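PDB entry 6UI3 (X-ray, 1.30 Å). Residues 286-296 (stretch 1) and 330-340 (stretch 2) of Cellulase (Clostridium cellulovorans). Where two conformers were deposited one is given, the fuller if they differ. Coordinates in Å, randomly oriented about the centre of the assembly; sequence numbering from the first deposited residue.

Stretch 1 286-296: FTKFYVSTATA
Stretch 2, residues 330-340: ELVQAMKDGFN

Two helices of one chain pack with their N-to-C directions roughly aligned: the axes cross at -32° and approach to 7.3 Å, close enough that backbone meets backbone. Residues 286-296 are helical, as are 330-339, both helices beginning earlier in the chain, with phi/psi near -63/-43 and i to i+4 backbone hydrogen bonds throughout. The register is fixed where S292 CA lies 4.0 Å from G338 CA. No hydrogen bond crosses the contact; the 480 Å² buried between the two stretches is made up of van der Waals contacts and one CA-H...O contact.

Along the second helix, E330, V332 and Q333 make no contact. L331 (chi1 m, chi2 t) starts sideways, but its end comes nearer, bringing CD2 to 4.1 Å from T287 OG1. T287 (chi1 m) points toward this helix; its OG1, also hydrogen-bonded elsewhere in the structure, faces L331 CD2, and its CG2 lies against A334 and M335.

The CA-to-CB bond of A334 points toward the first helix. Its small CB sits 3.9 Å from T287 CG2, and its carbonyl O is 3.7 Å from K288 CA. One residue on, M335 (m, t, chi3 -146°) leaves sideways and places CG 3.6 Å from T287 CG2 and 4.3 Å from V291 CG2. V291, chi1 t, also sets CG1 3.6 Å from M335 O, so a branched side chain packs against backbone as well as side chain.

K336 turns away. D337 (chi1 m) lies at the exposed margin, where its OD1 accepts a hydrogen bond from Q333 NE2 at 2.9 Å, one turn back. K288 (t, p, t, m) runs its aliphatic chain over this turn: CD is 3.6 Å from D337 CB and 3.4 Å from G338 N, and CE is 3.3 Å from D337 O. The lysine contributes methylenes here.

At G338 the spacing leaves no room for a CB, which would point toward the first helix and clash, lying 2.9 Å from K288 O, 2.9 Å from S292 N and 3.0 Å from V291 CB. With none present, S292 CA approaches G338 O to 3.3 Å in a CA-H...O contact, 145° at the hydrogen. V291 CG1 lies 3.9 Å from G338 C.

F339 (chi1 t, chi2 77°) closes the contact, its CB 4.1 Å from V291 CG1. T295, chi1 m, spends its hydroxyl on its own helix, OG1 donating to V291 O at 2.7 Å; the same OG1 lies 3.7 Å from F339 CD1, oblique to the ring, and T295 CG2 reaches F339 O at 3.6 Å. N340 points away, its ND2 giving a weak 2.9 Å hydrogen bond to K336 O.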

# COMPACT_ATOMS: atom_id res chain seq x y z
N PHE A 286 -10.00 8.75 16.22
CA PHE A 286 -8.86 8.87 15.32
C PHE A 286 -9.23 8.49 13.90
O PHE A 286 -8.90 9.21 12.94
CB PHE A 286 -7.74 7.95 15.84
CG PHE A 286 -6.55 7.82 14.90
CD1 PHE A 286 -6.55 6.91 13.85
CD2 PHE A 286 -5.40 8.56 15.11
CE1 PHE A 286 -5.42 6.79 13.02
CE2 PHE A 286 -4.29 8.42 14.27
CZ PHE A 286 -4.31 7.55 13.25
N THR A 287 -9.88 7.34 13.73
CA THR A 287 -10.13 6.80 12.40
C THR A 287 -11.12 7.66 11.65
O THR A 287 -10.92 7.96 10.46
CB THR A 287 -10.61 5.35 12.53
OG1 THR A 287 -9.59 4.56 13.16
CG2 THR A 287 -10.92 4.74 11.18
N LYS A 288 -12.17 8.12 12.33
CA LYS A 288 -13.12 9.03 11.71
C LYS A 288 -12.42 10.32 11.26
O LYS A 288 -12.58 10.76 10.12
CB LYS A 288 -14.23 9.34 12.72
CG LYS A 288 -15.18 10.45 12.32
CD LYS A 288 -16.04 10.05 11.15
CE LYS A 288 -16.88 11.23 10.64
NZ LYS A 288 -17.81 11.79 11.66
N PHE A 289 -11.65 10.92 12.16
CA PHE A 289 -10.96 12.16 11.84
C PHE A 289 -10.00 11.96 10.67
O PHE A 289 -9.93 12.78 9.75
CB PHE A 289 -10.19 12.69 13.05
CG PHE A 289 -9.52 13.99 12.80
CD1 PHE A 289 -10.20 15.17 13.03
CD2 PHE A 289 -8.25 14.06 12.28
CE1 PHE A 289 -9.60 16.40 12.76
CE2 PHE A 289 -7.65 15.27 12.03
CZ PHE A 289 -8.32 16.43 12.25
N TYR A 290 -9.21 10.89 10.74
CA TYR A 290 -8.18 10.62 9.73
C TYR A 290 -8.81 10.46 8.36
O TYR A 290 -8.40 11.12 7.39
CB TYR A 290 -7.42 9.36 10.15
CG TYR A 290 -6.15 9.08 9.39
CD1 TYR A 290 -6.18 8.69 8.05
CD2 TYR A 290 -4.93 9.20 10.01
CE1 TYR A 290 -5.01 8.44 7.35
CE2 TYR A 290 -3.75 8.95 9.31
CZ TYR A 290 -3.81 8.56 7.98
OH TYR A 290 -2.66 8.28 7.26
N VAL A 291 -9.80 9.58 8.25
CA VAL A 291 -10.40 9.33 6.94
C VAL A 291 -11.14 10.57 6.45
O VAL A 291 -11.11 10.88 5.25
CB VAL A 291 -11.27 8.06 6.95
CG1 VAL A 291 -11.96 7.86 5.61
CG2 VAL A 291 -10.41 6.85 7.28
N SER A 292 -11.82 11.30 7.34
CA SER A 292 -12.49 12.52 6.91
C SER A 292 -11.49 13.51 6.32
O SER A 292 -11.75 14.13 5.28
CB SER A 292 -13.23 13.16 8.07
OG SER A 292 -13.76 14.41 7.69
N THR A 293 -10.36 13.70 6.99
CA THR A 293 -9.35 14.65 6.53
C THR A 293 -8.78 14.21 5.19
O THR A 293 -8.65 15.02 4.26
CB THR A 293 -8.25 14.78 7.59
OG1 THR A 293 -8.83 15.21 8.83
CG2 THR A 293 -7.21 15.80 7.17
N ALA A 294 -8.41 12.94 5.06
CA ALA A 294 -7.88 12.43 3.80
C ALA A 294 -8.90 12.58 2.67
O ALA A 294 -8.55 12.94 1.54
CB ALA A 294 -7.51 10.95 3.97
N THR A 295 -10.16 12.27 2.95
CA THR A 295 -11.20 12.34 1.93
C THR A 295 -11.39 13.77 1.44
O THR A 295 -11.71 13.98 0.27
CB THR A 295 -12.51 11.73 2.49
OG1 THR A 295 -12.28 10.36 2.86
CG2 THR A 295 -13.63 11.75 1.47
N ALA A 296 -11.19 14.76 2.31
CA ALA A 296 -11.29 16.16 1.91
C ALA A 296 -10.31 16.50 0.79
O ALA A 296 -10.55 17.44 0.02
CB ALA A 296 -11.06 17.06 3.12
N GLU A 330 -16.91 -0.97 15.04
CA GLU A 330 -16.94 0.48 15.16
C GLU A 330 -15.83 1.12 14.33
O GLU A 330 -15.96 2.27 13.90
CB GLU A 330 -16.77 0.90 16.62
CG GLU A 330 -17.80 0.33 17.59
CD GLU A 330 -17.41 -1.00 18.25
OE1 GLU A 330 -16.55 -1.74 17.72
OE2 GLU A 330 -17.99 -1.30 19.31
N LEU A 331 -14.72 0.43 14.12
CA LEU A 331 -13.62 1.02 13.36
C LEU A 331 -13.92 0.99 11.87
O LEU A 331 -13.54 1.91 11.14
CB LEU A 331 -12.31 0.29 13.66
CG LEU A 331 -11.84 0.46 15.10
CD1 LEU A 331 -10.53 -0.27 15.35
CD2 LEU A 331 -11.70 1.93 15.50
N VAL A 332 -14.57 -0.07 11.39
CA VAL A 332 -15.03 -0.07 10.01
C VAL A 332 -16.06 1.03 9.80
O VAL A 332 -16.03 1.77 8.81
CB VAL A 332 -15.60 -1.46 9.64
CG1 VAL A 332 -16.11 -1.46 8.21
CG2 VAL A 332 -14.55 -2.56 9.86
N GLN A 333 -16.99 1.17 10.75
CA GLN A 333 -18.00 2.21 10.63
C GLN A 333 -17.37 3.59 10.67
O GLN A 333 -17.85 4.51 10.00
CB GLN A 333 -19.05 2.05 11.74
CG GLN A 333 -20.26 2.95 11.55
CD GLN A 333 -21.00 2.67 10.26
OE1 GLN A 333 -21.30 1.52 9.96
NE2 GLN A 333 -21.26 3.71 9.49
N ALA A 334 -16.29 3.77 11.44
CA ALA A 334 -15.60 5.06 11.49
C ALA A 334 -15.00 5.42 10.14
O ALA A 334 -15.02 6.59 9.74
CB ALA A 334 -14.52 5.04 12.57
N MET A 335 -14.45 4.42 9.43
CA MET A 335 -13.96 4.68 8.08
C MET A 335 -15.09 5.11 7.17
O MET A 335 -14.95 6.08 6.41
CB MET A 335 -13.28 3.42 7.53
CG MET A 335 -12.01 3.01 8.27
SD MET A 335 -11.09 1.60 7.59
CE MET A 335 -10.47 0.88 9.08
N LYS A 336 -16.23 4.42 7.24
CA LYS A 336 -17.38 4.80 6.42
C LYS A 336 -17.86 6.19 6.77
O LYS A 336 -18.18 7.00 5.89
CB LYS A 336 -18.52 3.81 6.62
CG LYS A 336 -18.24 2.46 6.06
CD LYS A 336 -19.39 1.55 6.41
CE LYS A 336 -19.17 0.19 5.82
NZ LYS A 336 -20.26 -0.73 6.23
N ASP A 337 -17.92 6.51 8.07
CA ASP A 337 -18.42 7.81 8.48
C ASP A 337 -17.46 8.91 8.06
O ASP A 337 -17.91 10.02 7.73
CB ASP A 337 -18.64 7.84 9.99
CG ASP A 337 -19.79 6.97 10.45
OD1 ASP A 337 -20.61 6.52 9.63
OD2 ASP A 337 -19.89 6.75 11.68
N GLY A 338 -16.16 8.64 8.05
CA GLY A 338 -15.21 9.64 7.58
C GLY A 338 -15.26 9.83 6.08
O GLY A 338 -15.06 10.95 5.59
N PHE A 339 -15.51 8.75 5.34
CA PHE A 339 -15.53 8.80 3.88
C PHE A 339 -16.80 9.45 3.34
O PHE A 339 -16.74 10.22 2.38
CB PHE A 339 -15.38 7.39 3.31
CG PHE A 339 -15.34 7.36 1.82
CD1 PHE A 339 -14.20 7.74 1.14
CD2 PHE A 339 -16.46 7.02 1.09
CE1 PHE A 339 -14.15 7.74 -0.22
CE2 PHE A 339 -16.43 7.02 -0.30
CZ PHE A 339 -15.27 7.41 -0.96
N ASN A 340 -17.95 9.15 3.93
CA ASN A 340 -19.21 9.58 3.33
C ASN A 340 -19.66 10.92 3.87
O ASN A 340 -18.94 11.58 4.61
CB ASN A 340 -20.28 8.51 3.54
CG ASN A 340 -19.95 7.21 2.83
OD1 ASN A 340 -19.93 7.15 1.60
ND2 ASN A 340 -19.67 6.17 3.60